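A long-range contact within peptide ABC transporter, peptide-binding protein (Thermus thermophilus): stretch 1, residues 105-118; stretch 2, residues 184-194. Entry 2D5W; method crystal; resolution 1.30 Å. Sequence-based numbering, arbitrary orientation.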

# COMPACT_ATOMS: atom_id res chain seq x y z
N ALA A 105 -23.83 4.78 3.50
CA ALA A 105 -24.13 6.09 2.95
C ALA A 105 -23.13 7.12 3.48
O ALA A 105 -22.69 8.00 2.75
CB ALA A 105 -25.55 6.50 3.32
N PHE A 106 -22.79 7.00 4.76
CA PHE A 106 -21.85 7.91 5.39
C PHE A 106 -20.48 7.82 4.72
O PHE A 106 -19.88 8.83 4.37
CB PHE A 106 -21.75 7.58 6.88
CG PHE A 106 -20.67 8.32 7.59
CD1 PHE A 106 -20.66 9.72 7.63
CD2 PHE A 106 -19.64 7.63 8.22
CE1 PHE A 106 -19.63 10.41 8.27
CE2 PHE A 106 -18.61 8.31 8.87
CZ PHE A 106 -18.61 9.70 8.89
N TYR A 107 -19.99 6.60 4.54
CA TYR A 107 -18.71 6.36 3.88
C TYR A 107 -18.68 7.06 2.52
O TYR A 107 -17.72 7.76 2.18
CB TYR A 107 -18.50 4.86 3.71
CG TYR A 107 -17.24 4.45 2.97
CD1 TYR A 107 -16.04 4.24 3.65
CD2 TYR A 107 -17.26 4.27 1.59
CE1 TYR A 107 -14.89 3.85 2.97
CE2 TYR A 107 -16.11 3.88 0.90
CZ TYR A 107 -14.93 3.67 1.60
OH TYR A 107 -13.80 3.28 0.92
N PHE A 108 -19.74 6.87 1.73
CA PHE A 108 -19.81 7.49 0.42
C PHE A 108 -19.87 9.01 0.44
O PHE A 108 -19.27 9.67 -0.41
CB PHE A 108 -20.98 6.92 -0.39
CG PHE A 108 -20.62 5.71 -1.19
CD1 PHE A 108 -20.55 4.46 -0.60
CD2 PHE A 108 -20.28 5.84 -2.54
CE1 PHE A 108 -20.13 3.34 -1.33
CE2 PHE A 108 -19.86 4.74 -3.28
CZ PHE A 108 -19.79 3.49 -2.68
N GLU A 109 -20.58 9.57 1.42
CA GLU A 109 -20.67 11.02 1.50
C GLU A 109 -19.30 11.65 1.74
O GLU A 109 -18.95 12.67 1.15
CB GLU A 109 -21.64 11.43 2.61
CG GLU A 109 -21.93 12.91 2.66
CD GLU A 109 -23.06 13.23 3.61
OE1 GLU A 109 -24.22 12.92 3.29
OE2 GLU A 109 -22.78 13.79 4.69
N VAL A 110 -18.51 11.03 2.62
CA VAL A 110 -17.18 11.54 2.91
C VAL A 110 -16.26 11.39 1.70
O VAL A 110 -15.53 12.32 1.34
CB VAL A 110 -16.58 10.83 4.15
CG1 VAL A 110 -15.16 11.34 4.42
CG2 VAL A 110 -17.46 11.07 5.36
N GLY A 111 -16.30 10.23 1.05
CA GLY A 111 -15.45 10.02 -0.11
C GLY A 111 -15.81 10.93 -1.28
O GLY A 111 -14.94 11.29 -2.07
N LYS A 112 -17.08 11.30 -1.37
CA LYS A 112 -17.57 12.16 -2.45
C LYS A 112 -17.40 13.65 -2.19
O LYS A 112 -17.63 14.47 -3.09
CB LYS A 112 -19.06 11.89 -2.70
CG LYS A 112 -19.38 10.54 -3.30
CD LYS A 112 -19.09 10.52 -4.78
CE LYS A 112 -19.53 9.21 -5.40
NZ LYS A 112 -19.34 9.21 -6.87
N ALA A 113 -17.01 14.02 -0.98
CA ALA A 113 -16.84 15.43 -0.64
C ALA A 113 -15.85 16.11 -1.58
O ALA A 113 -14.76 15.59 -1.84
CB ALA A 113 -16.39 15.57 0.80
N LYS A 114 -16.23 17.27 -2.09
CA LYS A 114 -15.35 17.99 -3.01
C LYS A 114 -14.07 18.41 -2.30
O LYS A 114 -14.11 19.00 -1.22
CB LYS A 114 -16.07 19.21 -3.58
CG LYS A 114 -17.36 18.89 -4.35
CD LYS A 114 -17.12 18.01 -5.58
CE LYS A 114 -16.96 16.54 -5.22
NZ LYS A 114 -16.77 15.68 -6.42
N GLY A 115 -12.94 18.09 -2.91
CA GLY A 115 -11.67 18.46 -2.31
C GLY A 115 -11.12 17.47 -1.31
O GLY A 115 -10.07 17.72 -0.72
N MET A 116 -11.82 16.35 -1.09
CA MET A 116 -11.33 15.33 -0.17
C MET A 116 -10.05 14.79 -0.82
O MET A 116 -10.06 14.43 -1.99
CB MET A 116 -12.38 14.22 -0.04
CG MET A 116 -12.04 13.10 0.95
SD MET A 116 -11.87 13.63 2.66
CE MET A 116 -13.49 14.34 2.97
N PRO A 117 -8.94 14.73 -0.06
CA PRO A 117 -7.68 14.23 -0.64
C PRO A 117 -7.62 12.71 -0.83
O PRO A 117 -6.73 12.05 -0.30
CB PRO A 117 -6.63 14.74 0.35
CG PRO A 117 -7.36 14.65 1.66
CD PRO A 117 -8.74 15.19 1.32
N VAL A 118 -8.56 12.18 -1.60
CA VAL A 118 -8.61 10.74 -1.84
C VAL A 118 -7.44 10.22 -2.67
O VAL A 118 -6.88 10.92 -3.52
CB VAL A 118 -9.94 10.34 -2.54
CG1 VAL A 118 -11.12 10.68 -1.63
CG2 VAL A 118 -10.08 11.05 -3.88
N LYS A 184 -6.57 25.32 3.08
CA LYS A 184 -7.48 25.33 4.22
C LYS A 184 -8.46 24.17 4.16
O LYS A 184 -8.78 23.58 5.19
CB LYS A 184 -8.23 26.67 4.27
CG LYS A 184 -7.38 27.84 4.76
CD LYS A 184 -6.11 27.99 3.95
CE LYS A 184 -5.16 29.00 4.57
NZ LYS A 184 -3.86 29.07 3.84
N LEU A 185 -8.93 23.85 2.96
CA LEU A 185 -9.88 22.75 2.80
C LEU A 185 -9.22 21.42 3.15
O LEU A 185 -9.82 20.57 3.81
CB LEU A 185 -10.39 22.72 1.36
CG LEU A 185 -11.49 21.70 1.05
CD1 LEU A 185 -12.69 21.91 1.96
CD2 LEU A 185 -11.89 21.84 -0.40
N ASN A 186 -7.97 21.25 2.72
CA ASN A 186 -7.23 20.03 3.02
C ASN A 186 -7.06 19.89 4.53
O ASN A 186 -7.24 18.81 5.09
CB ASN A 186 -5.86 20.06 2.32
CG ASN A 186 -5.02 18.84 2.63
OD1 ASN A 186 -4.07 18.90 3.42
ND2 ASN A 186 -5.37 17.71 2.02
N GLU A 187 -6.73 20.99 5.19
CA GLU A 187 -6.55 20.98 6.64
C GLU A 187 -7.85 20.61 7.34
O GLU A 187 -7.85 19.84 8.31
CB GLU A 187 -6.08 22.36 7.13
CG GLU A 187 -5.94 22.47 8.63
CD GLU A 187 -5.31 23.79 9.06
OE1 GLU A 187 -5.85 24.86 8.68
OE2 GLU A 187 -4.29 23.76 9.77
N LEU A 188 -8.97 21.15 6.86
CA LEU A 188 -10.27 20.87 7.45
C LEU A 188 -10.56 19.37 7.43
O LEU A 188 -10.97 18.80 8.44
CB LEU A 188 -11.36 21.61 6.68
CG LEU A 188 -12.78 21.47 7.24
CD1 LEU A 188 -12.92 22.32 8.50
CD2 LEU A 188 -13.78 21.92 6.19
N TYR A 189 -10.37 18.74 6.28
CA TYR A 189 -10.64 17.32 6.17
C TYR A 189 -9.63 16.46 6.94
O TYR A 189 -10.02 15.46 7.54
CB TYR A 189 -10.70 16.90 4.70
CG TYR A 189 -11.90 17.46 3.96
CD1 TYR A 189 -13.15 17.53 4.56
CD2 TYR A 189 -11.78 17.89 2.64
CE1 TYR A 189 -14.27 18.00 3.87
CE2 TYR A 189 -12.89 18.37 1.93
CZ TYR A 189 -14.12 18.42 2.56
OH TYR A 189 -15.22 18.88 1.86
N ARG A 190 -8.36 16.83 6.92
CA ARG A 190 -7.36 16.06 7.67
C ARG A 190 -7.71 16.08 9.15
O ARG A 190 -7.66 15.05 9.83
CB ARG A 190 -5.95 16.62 7.49
CG ARG A 190 -5.37 16.50 6.09
CD ARG A 190 -3.93 17.02 6.03
NE ARG A 190 -2.96 16.06 6.54
CZ ARG A 190 -2.37 16.13 7.73
NH1 ARG A 190 -2.66 17.11 8.57
NH2 ARG A 190 -1.48 15.21 8.08
N ASN A 191 -8.06 17.26 9.65
CA ASN A 191 -8.40 17.41 11.07
C ASN A 191 -9.61 16.57 11.46
O ASN A 191 -9.69 16.11 12.60
CB ASN A 191 -8.61 18.88 11.42
CG ASN A 191 -7.32 19.68 11.40
OD1 ASN A 191 -6.23 19.11 11.42
ND2 ASN A 191 -7.44 21.00 11.36
N PHE A 192 -10.53 16.38 10.53
CA PHE A 192 -11.71 15.57 10.79
C PHE A 192 -11.26 14.15 11.15
O PHE A 192 -11.62 13.61 12.20
CB PHE A 192 -12.62 15.54 9.56
CG PHE A 192 -13.68 14.47 9.60
CD1 PHE A 192 -14.64 14.45 10.60
CD2 PHE A 192 -13.71 13.48 8.62
CE1 PHE A 192 -15.62 13.46 10.63
CE2 PHE A 192 -14.68 12.49 8.64
CZ PHE A 192 -15.63 12.48 9.65
N PHE A 193 -10.47 13.53 10.28
CA PHE A 193 -9.99 12.18 10.53
C PHE A 193 -9.10 12.10 11.77
O PHE A 193 -9.20 11.15 12.54
CB PHE A 193 -9.24 11.65 9.31
CG PHE A 193 -10.08 11.57 8.06
CD1 PHE A 193 -11.17 10.70 7.99
CD2 PHE A 193 -9.80 12.38 6.97
CE1 PHE A 193 -11.97 10.65 6.85
CE2 PHE A 193 -10.60 12.34 5.82
CZ PHE A 193 -11.68 11.47 5.76
N LEU A 194 -8.25 13.10 11.96
CA LEU A 194 -7.35 13.10 13.11
C LEU A 194 -8.07 13.06 14.46
O LEU A 194 -7.54 12.50 15.42
CB LEU A 194 -6.41 14.31 13.06
CG LEU A 194 -5.35 14.23 11.95
CD1 LEU A 194 -4.59 15.55 11.87
CD2 LEU A 194 -4.39 13.08 12.23
O HOH W 1 -7.53 18.17 -0.03

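The two stretches meet as a helix followed by a turn laid against a second helix. The axes of helices 105-112 and 184-194 run roughly antiparallel, at 153°, but approach no closer than 12.9 Å; the backbones come nearest beyond the first helix, where a type II beta turn from Ala 113 to Met 116 brings Met 116 CA within 6.7 Å of Tyr 189 CA. The turn is closed by a hydrogen bond from Met 116 N to Ala 113 O (3.1 Å). The backbone angles at Gly 115 (phi 87°, psi 1°) call for glycine: a CB here would be jammed against the carbonyl O of Lys 114 and would also clash with Leu 185 CD2, which instead lies 3.9 Å from Gly 115 CA.

Apolar packing centers on Tyr 189, the residue most covered by the opposing stretch. Met 116 CE sits over one face of its ring, 3.6 Å from Tyr 189 CD1, in a CH-pi contact: the methyl beside sulfur is slightly polarized, and its C-H bonds are drawn to the electron-rich face. The polarizable sulfur lies near both aromatic rings: Met 116 SD is oblique to the Tyr 189 ring and 3.6 Å from Phe 193 CE2, at an edge whose hydrogens carry partial positive charge. Farther back, Val 110 CG1 packs 3.7 Å from Phe 193 CZ, and Phe 106 CZ meets Phe 192 CZ edge to edge at 4.1 Å; these side chains help fill the space between the helices. Asn 186 ND2 makes a van der Waals contact with Pro 117 CB at 3.6 Å.

Polar links are few and cluster at the turn. Tyr 189 OH lies 3.3 Å from Lys 114 O, near enough for a hydrogen bond, though its proton has another acceptor within reach. A water provides a bridge, donating to Gly 115 O (2.7 Å from the water O) and accepting from Asn 186 ND2 (3.0 Å from the same O).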